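Local coordinates for autoinducer 2-binding protein LsrB (Clostridium saccharobutylicum DSM 13864, PDB 6DSP), which binds the quorum-sensing signal autoinducer-2, held here as its tetrahydroxytetrahydrofuran form between two lobes, as a receptor of the solute-binding protein family, at residues V117-G125 with Q276-I287; A153-S161 with D216-A227. All blocks are in the same frame, centred on the assembly; numbering follows the deposited sequence.

Interaction 1: residues V117-G125 with Q276-I287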
loop_
_atom_site.group_PDB
_atom_site.type_symbol
_atom_site.label_atom_id
_atom_site.label_comp_id
_atom_site.label_asym_id
_atom_site.label_seq_id
_atom_site.Cartn_x
_atom_site.Cartn_y
_atom_site.Cartn_z
ATOM N N VAL A 117 17.839 8.195 -1.641
ATOM C CA VAL A 117 17.268 9.481 -2.033
ATOM C C VAL A 117 16.087 9.886 -1.160
ATOM O O VAL A 117 15.346 10.805 -1.510
ATOM C CB VAL A 117 16.939 9.567 -3.536
ATOM C CG1 VAL A 117 18.177 9.231 -4.358
ATOM C CG2 VAL A 117 15.775 8.673 -3.930
ATOM N N ARG A 118 15.904 9.248 -0.006
ATOM C CA ARG A 118 14.947 9.744 0.977
ATOM C C ARG A 118 15.497 9.471 2.375
ATOM O O ARG A 118 16.356 8.601 2.569
ATOM C CB ARG A 118 13.572 9.078 0.795
ATOM C CG ARG A 118 13.568 7.483 0.843
ATOM C CD ARG A 118 13.472 7.022 2.248
ATOM N NE ARG A 118 13.354 5.554 2.309
ATOM C CZ ARG A 118 14.114 4.816 3.113
ATOM N NH1 ARG A 118 15.041 5.386 3.894
ATOM N NH2 ARG A 118 13.899 3.524 3.167
ATOM N N LYS A 119 14.980 10.202 3.359
ATOM C CA LYS A 119 15.463 10.096 4.733
ATOM C C LYS A 119 14.737 9.004 5.511
ATOM O O LYS A 119 15.355 8.042 5.948
ATOM C CB LYS A 119 15.435 11.459 5.459
ATOM C CG LYS A 119 16.209 12.579 4.721
ATOM C CD LYS A 119 17.499 12.072 4.083
ATOM C CE LYS A 119 18.535 11.646 5.093
ATOM N NZ LYS A 119 19.817 11.085 4.441
ATOM N N VAL A 120 13.438 9.113 5.648
ATOM C CA VAL A 120 12.651 8.145 6.390
ATOM C C VAL A 120 11.504 7.683 5.503
ATOM O O VAL A 120 10.892 8.482 4.775
ATOM C CB VAL A 120 12.077 8.778 7.672
ATOM C CG1 VAL A 120 11.082 7.843 8.369
ATOM C CG2 VAL A 120 13.213 9.128 8.629
ATOM N N MET A 121 11.213 6.394 5.568
ATOM C CA MET A 121 10.029 5.762 4.979
ATOM C C MET A 121 9.085 5.335 6.102
ATOM O O MET A 121 9.543 4.705 7.055
ATOM C CB MET A 121 10.485 4.515 4.222
ATOM C CG MET A 121 9.387 3.527 3.850
ATOM S SD MET A 121 8.231 4.164 2.622
ATOM C CE MET A 121 7.171 2.734 2.538
ATOM N N VAL A 122 7.796 5.713 6.029
ATOM C CA VAL A 122 6.782 5.212 6.957
ATOM C C VAL A 122 5.999 4.098 6.284
ATOM O O VAL A 122 5.198 4.327 5.364
ATOM C CB VAL A 122 5.858 6.311 7.497
ATOM C CG1 VAL A 122 4.852 5.692 8.449
ATOM C CG2 VAL A 122 6.706 7.359 8.227
ATOM N N SER A 123 6.259 2.867 6.734
ATOM C CA SER A 123 5.740 1.682 6.069
ATOM C C SER A 123 4.689 0.966 6.915
ATOM O O SER A 123 4.840 0.818 8.137
ATOM C CB SER A 123 6.889 0.712 5.781
ATOM O OG SER A 123 6.391 -0.490 5.214
ATOM N N GLN A 124 3.676 0.436 6.231
ATOM C CA GLN A 124 2.606 -0.322 6.840
ATOM C C GLN A 124 3.029 -1.716 7.314
ATOM O O GLN A 124 2.253 -2.358 8.033
ATOM C CB GLN A 124 1.437 -0.469 5.853
ATOM C CG GLN A 124 1.798 -1.037 4.467
ATOM C CD GLN A 124 2.134 0.027 3.427
ATOM O OE1 GLN A 124 2.893 0.962 3.710
ATOM N NE2 GLN A 124 1.647 -0.141 2.210
ATOM N N GLY A 125 4.205 -2.211 6.940
ATOM C CA GLY A 125 4.657 -3.497 7.449
ATOM C C GLY A 125 5.772 -4.053 6.601
ATOM O O GLY A 125 6.087 -3.544 5.522
ATOM N N GLN A 276 -0.999 6.652 9.202
ATOM C CA GLN A 276 0.220 6.460 8.423
ATOM C C GLN A 276 0.588 7.723 7.651
ATOM O O GLN A 276 1.745 8.150 7.664
ATOM C CB GLN A 276 0.045 5.286 7.462
ATOM C CG GLN A 276 1.343 4.986 6.706
ATOM C CD GLN A 276 1.167 3.943 5.620
ATOM O OE1 GLN A 276 0.048 3.565 5.288
ATOM N NE2 GLN A 276 2.279 3.440 5.105
ATOM N N GLY A 277 -0.385 8.315 6.944
ATOM C CA GLY A 277 -0.092 9.551 6.221
ATOM C C GLY A 277 0.334 10.651 7.172
ATOM O O GLY A 277 1.277 11.395 6.899
ATOM N N ALA A 278 -0.344 10.753 8.314
ATOM C CA ALA A 278 0.035 11.750 9.310
ATOM C C ALA A 278 1.455 11.517 9.798
ATOM O O ALA A 278 2.230 12.469 9.928
ATOM C CB ALA A 278 -0.941 11.720 10.479
ATOM N N MET A 279 1.814 10.265 10.076
ATOM C CA MET A 279 3.156 9.976 10.551
ATOM C C MET A 279 4.215 10.328 9.512
ATOM O O MET A 279 5.278 10.860 9.858
ATOM C CB MET A 279 3.253 8.500 10.940
ATOM C CG MET A 279 2.486 8.155 12.221
ATOM S SD MET A 279 2.287 6.373 12.422
ATOM C CE MET A 279 3.983 5.914 12.681
ATOM N N GLY A 280 3.966 9.986 8.238
ATOM C CA GLY A 280 4.912 10.345 7.196
ATOM C C GLY A 280 5.123 11.841 7.125
ATOM O O GLY A 280 6.255 12.323 7.040
ATOM N N CYS A 281 4.031 12.590 7.190
ATOM C CA CYS A 281 4.145 14.045 7.162
ATOM C C CYS A 281 4.812 14.576 8.418
ATOM O O CYS A 281 5.594 15.533 8.346
ATOM C CB CYS A 281 2.768 14.676 6.988
ATOM S SG CYS A 281 2.074 14.390 5.345
ATOM N N TYR A 282 4.551 13.961 9.576
ATOM C CA TYR A 282 5.227 14.385 10.799
ATOM C C TYR A 282 6.744 14.185 10.698
ATOM O O TYR A 282 7.527 15.066 11.100
ATOM C CB TYR A 282 4.702 13.641 12.036
ATOM C CG TYR A 282 5.295 14.247 13.283
ATOM C CD1 TYR A 282 4.695 15.337 13.896
ATOM C CD2 TYR A 282 6.503 13.779 13.808
ATOM C CE1 TYR A 282 5.258 15.939 15.016
ATOM C CE2 TYR A 282 7.080 14.381 14.942
ATOM C CZ TYR A 282 6.442 15.462 15.537
ATOM O OH TYR A 282 6.960 16.085 16.662
ATOM N N MET A 283 7.183 13.025 10.192
ATOM C CA MET A 283 8.623 12.792 10.067
ATOM C C MET A 283 9.259 13.823 9.149
ATOM O O MET A 283 10.354 14.322 9.433
ATOM C CB MET A 283 8.890 11.373 9.569
ATOM C CG MET A 283 8.448 10.278 10.580
ATOM S SD MET A 283 9.135 10.478 12.270
ATOM C CE MET A 283 10.896 10.380 11.903
ATOM N N ALA A 284 8.602 14.125 8.019
ATOM C CA ALA A 284 9.114 15.160 7.120
ATOM C C ALA A 284 9.213 16.518 7.822
ATOM O O ALA A 284 10.229 17.201 7.714
ATOM C CB ALA A 284 8.219 15.247 5.905
ATOM N N TYR A 285 8.171 16.902 8.561
ATOM C CA TYR A 285 8.153 18.166 9.296
ATOM C C TYR A 285 9.227 18.187 10.370
ATOM O O TYR A 285 9.917 19.194 10.559
ATOM C CB TYR A 285 6.775 18.338 9.925
ATOM C CG TYR A 285 6.731 19.248 11.119
ATOM C CD1 TYR A 285 6.693 20.629 10.962
ATOM C CD2 TYR A 285 6.666 18.727 12.402
ATOM C CE1 TYR A 285 6.640 21.482 12.069
ATOM C CE2 TYR A 285 6.605 19.565 13.518
ATOM C CZ TYR A 285 6.597 20.937 13.337
ATOM O OH TYR A 285 6.532 21.754 14.444
ATOM N N TYR A 286 9.389 17.069 11.078
ATOM C CA TYR A 286 10.346 16.993 12.174
ATOM C C TYR A 286 11.762 17.181 11.663
ATOM O O TYR A 286 12.558 17.936 12.253
ATOM C CB TYR A 286 10.180 15.628 12.848
ATOM C CG TYR A 286 10.998 15.420 14.091
ATOM C CD1 TYR A 286 10.603 15.956 15.299
ATOM C CD2 TYR A 286 12.151 14.659 14.058
ATOM C CE1 TYR A 286 11.344 15.763 16.458
ATOM C CE2 TYR A 286 12.899 14.443 15.209
ATOM C CZ TYR A 286 12.490 15.002 16.424
ATOM O OH TYR A 286 13.194 14.825 17.602
ATOM N N ILE A 287 12.086 16.541 10.541
ATOM C CA ILE A 287 13.416 16.711 9.957
ATOM C C ILE A 287 13.576 18.096 9.342
ATOM O O ILE A 287 14.598 18.765 9.549
ATOM C CB ILE A 287 13.677 15.599 8.940
ATOM C CG1 ILE A 287 13.753 14.236 9.642
ATOM C CG2 ILE A 287 14.948 15.910 8.124
ATOM C CD1 ILE A 287 13.695 13.102 8.626
#
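The side-chain amide of Q276 supplies both hydrogen bonds between V117-G125 and Q276-I287. Its NE2 gives one N-H to V122 O (3.1 Å, 160° at the hydrogen). The other goes from NE2 to Q124 OE1 at 2.9 Å. The backbone oxygen lies in the plane of the Q276 amide, whereas Q124 OE1 is tilted from it; each carbonyl is met from above its own plane. The two glutamine amides stand nearly perpendicular, 78° apart. A fully extended Q276 chain, CG trans to the backbone N (chi1 -176°), carries the amide there, running past V122 in the opposite sense to the valine. With OE1 taken by Q276 and NE2 donating to D110, the Q124 amide is held in one orientation; its side chain touches the bound autoinducer-2, so Q276 acts as a second-shell partner of the pocket.

In the fold, strand 120-123 belongs to the central sheet of one lobe of the periplasmic-binding-protein architecture, and helix 273-288 packs on it nearly antiparallel, with the short segment axes 8.2 Å apart.

Apolar contacts fill the gap. V122 points at the helix where G280 has no side chain, and its CG2 comes within 3.6 Å of G280 CA; its CG1 reaches M279 CB at 4.1 Å, while CG2 also meets M283 CG. Two residues back along the strand, V120 CG2 touches I287 CD1 at 4.0 Å and the M283 methyl CE. I287 CD1 also lies 4.0 Å from K119 CB, beyond which the lysine chain bends away to bond S325 through NZ.

Interaction 2: residues A153-S161 with D216-A227. With PAV ((2R,4S)-2-methyl-2,3,3,4-tetrahydroxytetrahydrofuran), chain C.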
loop_
_atom_site.group_PDB
_atom_site.type_symbol
_atom_site.label_atom_id
_atom_site.label_comp_id
_atom_site.label_asym_id
_atom_site.label_seq_id
_atom_site.Cartn_x
_atom_site.Cartn_y
_atom_site.Cartn_z
ATOM N N ALA A 153 -5.451 -28.474 -4.474
ATOM C CA ALA A 153 -4.629 -27.824 -5.496
ATOM C C ALA A 153 -5.294 -26.502 -5.884
ATOM O O ALA A 153 -5.821 -26.319 -6.984
ATOM C CB ALA A 153 -4.436 -28.744 -6.695
ATOM N N ILE A 154 -5.294 -25.579 -4.918
ATOM C CA ILE A 154 -5.956 -24.283 -5.074
ATOM C C ILE A 154 -5.366 -23.542 -6.268
ATOM O O ILE A 154 -4.155 -23.317 -6.341
ATOM C CB ILE A 154 -5.774 -23.460 -3.779
ATOM C CG1 ILE A 154 -6.452 -24.113 -2.549
ATOM C CG2 ILE A 154 -6.180 -21.967 -3.969
ATOM C CD1 ILE A 154 -7.949 -24.340 -2.703
ATOM N N LYS A 155 -6.232 -23.114 -7.185
ATOM C CA LYS A 155 -5.837 -22.330 -8.343
ATOM C C LYS A 155 -5.950 -20.853 -7.990
ATOM O O LYS A 155 -6.989 -20.401 -7.490
ATOM C CB LYS A 155 -6.758 -22.645 -9.523
ATOM C CG LYS A 155 -6.486 -24.012 -10.148
ATOM C CD LYS A 155 -7.330 -24.230 -11.399
ATOM C CE LYS A 155 -6.894 -25.490 -12.114
ATOM N NZ LYS A 155 -7.603 -25.711 -13.395
ATOM N N TYR A 156 -4.875 -20.108 -8.201
ATOM C CA TYR A 156 -4.891 -18.712 -7.766
ATOM C C TYR A 156 -4.032 -17.855 -8.690
ATOM O O TYR A 156 -3.262 -18.349 -9.516
ATOM C CB TYR A 156 -4.386 -18.574 -6.321
ATOM C CG TYR A 156 -2.894 -18.728 -6.233
ATOM C CD1 TYR A 156 -2.284 -19.999 -6.212
ATOM C CD2 TYR A 156 -2.073 -17.615 -6.188
ATOM C CE1 TYR A 156 -0.912 -20.110 -6.166
ATOM C CE2 TYR A 156 -0.702 -17.737 -6.139
ATOM C CZ TYR A 156 -0.132 -18.958 -6.150
ATOM O OH TYR A 156 1.231 -19.056 -6.096
ATOM N N CYS A 157 -4.167 -16.543 -8.517
ATOM C CA CYS A 157 -3.198 -15.613 -9.103
ATOM C C CYS A 157 -3.257 -14.314 -8.329
ATOM O O CYS A 157 -4.103 -14.128 -7.448
ATOM C CB CYS A 157 -3.459 -15.356 -10.606
ATOM S SG CYS A 157 -4.902 -14.366 -11.010
ATOM N N TRP A 158 -2.344 -13.405 -8.686
ATOM C CA TRP A 158 -2.260 -12.067 -8.114
ATOM C C TRP A 158 -2.759 -11.040 -9.135
ATOM O O TRP A 158 -2.509 -11.177 -10.344
ATOM C CB TRP A 158 -0.803 -11.716 -7.754
ATOM C CG TRP A 158 -0.187 -12.597 -6.717
ATOM C CD1 TRP A 158 0.261 -13.878 -6.884
ATOM C CD2 TRP A 158 0.108 -12.236 -5.368
ATOM N NE1 TRP A 158 0.787 -14.342 -5.696
ATOM C CE2 TRP A 158 0.711 -13.352 -4.753
ATOM C CE3 TRP A 158 -0.075 -11.073 -4.617
ATOM C CZ2 TRP A 158 1.097 -13.350 -3.410
ATOM C CZ3 TRP A 158 0.311 -11.059 -3.298
ATOM C CH2 TRP A 158 0.906 -12.179 -2.704
ATOM N N HIS A 159 -3.497 -10.043 -8.648
ATOM C CA HIS A 159 -4.019 -8.922 -9.455
ATOM C C HIS A 159 -3.690 -7.650 -8.686
ATOM O O HIS A 159 -4.225 -7.420 -7.596
ATOM C CB HIS A 159 -5.538 -9.077 -9.650
ATOM C CG HIS A 159 -6.192 -7.904 -10.334
ATOM N ND1 HIS A 159 -7.564 -7.798 -10.467
ATOM C CD2 HIS A 159 -5.670 -6.770 -10.880
ATOM C CE1 HIS A 159 -7.860 -6.655 -11.071
ATOM N NE2 HIS A 159 -6.732 -6.014 -11.328
ATOM N N TYR A 160 -2.782 -6.841 -9.229
ATOM C CA TYR A 160 -2.425 -5.597 -8.537
ATOM C C TYR A 160 -2.119 -4.517 -9.574
ATOM O O TYR A 160 -2.585 -4.583 -10.714
ATOM C CB TYR A 160 -1.387 -5.850 -7.438
ATOM C CG TYR A 160 -0.078 -6.505 -7.804
ATOM C CD1 TYR A 160 0.024 -7.881 -7.960
ATOM C CD2 TYR A 160 1.081 -5.738 -7.917
ATOM C CE1 TYR A 160 1.263 -8.478 -8.193
ATOM C CE2 TYR A 160 2.305 -6.338 -8.178
ATOM C CZ TYR A 160 2.380 -7.708 -8.310
ATOM O OH TYR A 160 3.581 -8.325 -8.522
ATOM N N SER A 161 -1.377 -3.489 -9.158
ATOM C CA SER A 161 -1.251 -2.282 -9.975
ATOM C C SER A 161 -0.306 -2.447 -11.158
ATOM O O SER A 161 -0.695 -2.210 -12.299
ATOM C CB SER A 161 -0.843 -1.105 -9.104
ATOM O OG SER A 161 0.427 -1.316 -8.497
ATOM N N ASP A 216 -12.415 -21.382 -13.465
ATOM C CA ASP A 216 -12.353 -22.251 -12.293
ATOM C C ASP A 216 -11.336 -21.782 -11.247
ATOM O O ASP A 216 -10.969 -22.560 -10.346
ATOM C CB ASP A 216 -12.054 -23.692 -12.703
ATOM C CG ASP A 216 -10.700 -23.845 -13.356
ATOM O OD1 ASP A 216 -9.999 -22.849 -13.584
ATOM O OD2 ASP A 216 -10.330 -24.967 -13.701
ATOM N N ILE A 217 -10.868 -20.539 -11.335
ATOM C CA ILE A 217 -9.913 -20.059 -10.346
ATOM C C ILE A 217 -10.558 -20.100 -8.951
ATOM O O ILE A 217 -11.760 -19.846 -8.787
ATOM C CB ILE A 217 -9.421 -18.654 -10.747
ATOM C CG1 ILE A 217 -8.131 -18.297 -10.009
ATOM C CG2 ILE A 217 -10.533 -17.599 -10.555
ATOM C CD1 ILE A 217 -7.400 -17.096 -10.647
ATOM N N ASP A 218 -9.730 -20.394 -7.935
ATOM C CA ASP A 218 -10.229 -20.470 -6.570
ATOM C C ASP A 218 -9.988 -19.206 -5.767
ATOM O O ASP A 218 -10.800 -18.866 -4.892
ATOM C CB ASP A 218 -9.537 -21.613 -5.803
ATOM C CG ASP A 218 -9.963 -22.983 -6.289
ATOM O OD1 ASP A 218 -11.183 -23.280 -6.240
ATOM O OD2 ASP A 218 -9.070 -23.736 -6.739
ATOM N N LEU A 219 -8.887 -18.514 -6.028
ATOM C CA LEU A 219 -8.444 -17.407 -5.184
ATOM C C LEU A 219 -7.804 -16.345 -6.059
ATOM O O LEU A 219 -6.924 -16.657 -6.878
ATOM C CB LEU A 219 -7.379 -17.953 -4.193
ATOM C CG LEU A 219 -6.598 -16.922 -3.392
ATOM C CD1 LEU A 219 -7.537 -16.135 -2.452
ATOM C CD2 LEU A 219 -5.462 -17.613 -2.651
ATOM N N ILE A 220 -8.204 -15.091 -5.859
ATOM C CA ILE A 220 -7.549 -13.960 -6.537
ATOM C C ILE A 220 -7.056 -13.022 -5.454
ATOM O O ILE A 220 -7.867 -12.502 -4.679
ATOM C CB ILE A 220 -8.500 -13.221 -7.504
ATOM C CG1 ILE A 220 -9.196 -14.215 -8.457
ATOM C CG2 ILE A 220 -7.678 -12.142 -8.292
ATOM C CD1 ILE A 220 -10.272 -13.575 -9.314
ATOM N N ILE A 221 -5.732 -12.846 -5.376
ATOM C CA ILE A 221 -5.125 -12.007 -4.341
ATOM C C ILE A 221 -4.939 -10.623 -4.950
ATOM O O ILE A 221 -4.112 -10.446 -5.846
ATOM C CB ILE A 221 -3.773 -12.573 -3.856
ATOM C CG1 ILE A 221 -3.932 -14.032 -3.343
ATOM C CG2 ILE A 221 -3.215 -11.673 -2.767
ATOM C CD1 ILE A 221 -2.579 -14.690 -3.049
ATOM N N CYS A 222 -5.683 -9.652 -4.436
ATOM C CA CYS A 222 -5.735 -8.301 -5.013
ATOM C C CYS A 222 -5.037 -7.322 -4.070
ATOM O O CYS A 222 -5.704 -6.563 -3.354
ATOM C CB CYS A 222 -7.195 -7.900 -5.213
ATOM S SG CYS A 222 -8.022 -9.002 -6.387
ATOM N N ASN A 223 -3.689 -7.334 -4.079
ATOM C CA ASN A 223 -2.886 -6.509 -3.179
ATOM C C ASN A 223 -2.737 -5.067 -3.665
ATOM O O ASN A 223 -1.625 -4.549 -3.792
ATOM C CB ASN A 223 -1.509 -7.145 -2.944
ATOM C CG ASN A 223 -0.802 -7.548 -4.252
ATOM O OD1 ASN A 223 -1.412 -8.156 -5.146
ATOM N ND2 ASN A 223 0.487 -7.267 -4.330
ATOM N N ASP A 224 -3.877 -4.422 -3.931
ATOM C CA ASP A 224 -3.928 -3.054 -4.427
ATOM C C ASP A 224 -5.341 -2.528 -4.200
ATOM O O ASP A 224 -6.325 -3.235 -4.439
ATOM C CB ASP A 224 -3.568 -3.007 -5.905
ATOM C CG ASP A 224 -3.849 -1.632 -6.504
ATOM O OD1 ASP A 224 -3.066 -0.700 -6.202
ATOM O OD2 ASP A 224 -4.872 -1.483 -7.216
ATOM N N SER A 225 -5.434 -1.265 -3.766
ATOM C CA SER A 225 -6.689 -0.646 -3.361
ATOM C C SER A 225 -7.658 -0.382 -4.521
ATOM O O SER A 225 -8.822 -0.056 -4.260
ATOM C CB SER A 225 -6.459 0.635 -2.581
ATOM O OG SER A 225 -5.924 1.628 -3.415
ATOM N N THR A 226 -7.197 -0.475 -5.767
ATOM C CA THR A 226 -8.052 -0.393 -6.942
ATOM C C THR A 226 -8.397 -1.784 -7.453
ATOM O O THR A 226 -9.558 -2.072 -7.775
ATOM C CB THR A 226 -7.362 0.409 -8.074
ATOM O OG1 THR A 226 -6.870 1.649 -7.569
ATOM C CG2 THR A 226 -8.346 0.729 -9.159
ATOM N N ALA A 227 -7.401 -2.667 -7.518
ATOM C CA ALA A 227 -7.671 -4.028 -7.981
ATOM C C ALA A 227 -8.705 -4.738 -7.125
ATOM O O ALA A 227 -9.526 -5.490 -7.652
ATOM C CB ALA A 227 -6.388 -4.841 -7.970
HETATM O O2 PAV C . -2.359 -1.987 -1.421
HETATM C C2 PAV C . -2.369 -0.545 -1.368
HETATM C C1 PAV C . -3.400 0.006 -0.358
HETATM O O5 PAV C . -2.971 -0.139 -2.719
HETATM C C5 PAV C . -2.528 1.120 -2.987
HETATM C C4 PAV C . -1.449 1.470 -1.946
HETATM O O4 PAV C . -0.326 2.080 -2.576
HETATM C C3 PAV C . -1.166 0.100 -1.322
HETATM O O3 PAV C . -0.739 0.243 0.005
HETATM O O13 PAV C . -0.216 -0.599 -2.096
#
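Strands 155-160 and 219-222 run parallel, Y156, C157 and W158 pairing with L219, I220 and I221 through backbone hydrogen bonds such as I221 N to C157 O (2.9 Å) and H159 N to I221 O. At the start of the ladder, K155 O accepts from both D218 N and L219 N, while K155 N gives a straight bond (176°) to the anti lone pair of D218 OD2; K155 NZ forms a salt bridge with D216 OD2 at 2.8 Å. On the face of Y156 and W158, I221 CG2 lies over the six-membered ring of W158, 3.6 Å from CZ3. N223 OD1 sits at the edge of that indole, 3.3 Å from CE3, buried without a hydrogen-bond partner, while N223 ND2 lies over one face of the Y160 ring. H159, its CG swung opposite the backbone N (chi1 174°), brings its ring against A227, whose CB lies over the centre. D224 OD2 caps the following helix, accepting from T226 N and A227 N (2.8 Å). S225 N donates to O5 of the ligand at 2.9 Å, placing this strand-to-helix turn in the autoinducer-2 site, at the carboxyl ends of the parallel strands, as is typical of periplasmic binding proteins.

From the N terminus, the chain first builds five strands of one lobe's sheet, the last of them 120-123, the first half of interaction 1. It then passes to the other lobe, where strand 155-160 leads through helix 166-182, strand 187-195 and helix 200-213 to strand 219-222, closing the 54-residue loop of interaction 2. Only after returning to the first lobe does helix 273-288 close interaction 1, so the second loop lies wholly within the first. Interaction 1 joins a helix to a sheet, interaction 2 two neighbouring strands. Their centres are 30 Å apart, yet Q124 of one and N223, D224 and S225 of the other all belong to the same autoinducer-2 pocket.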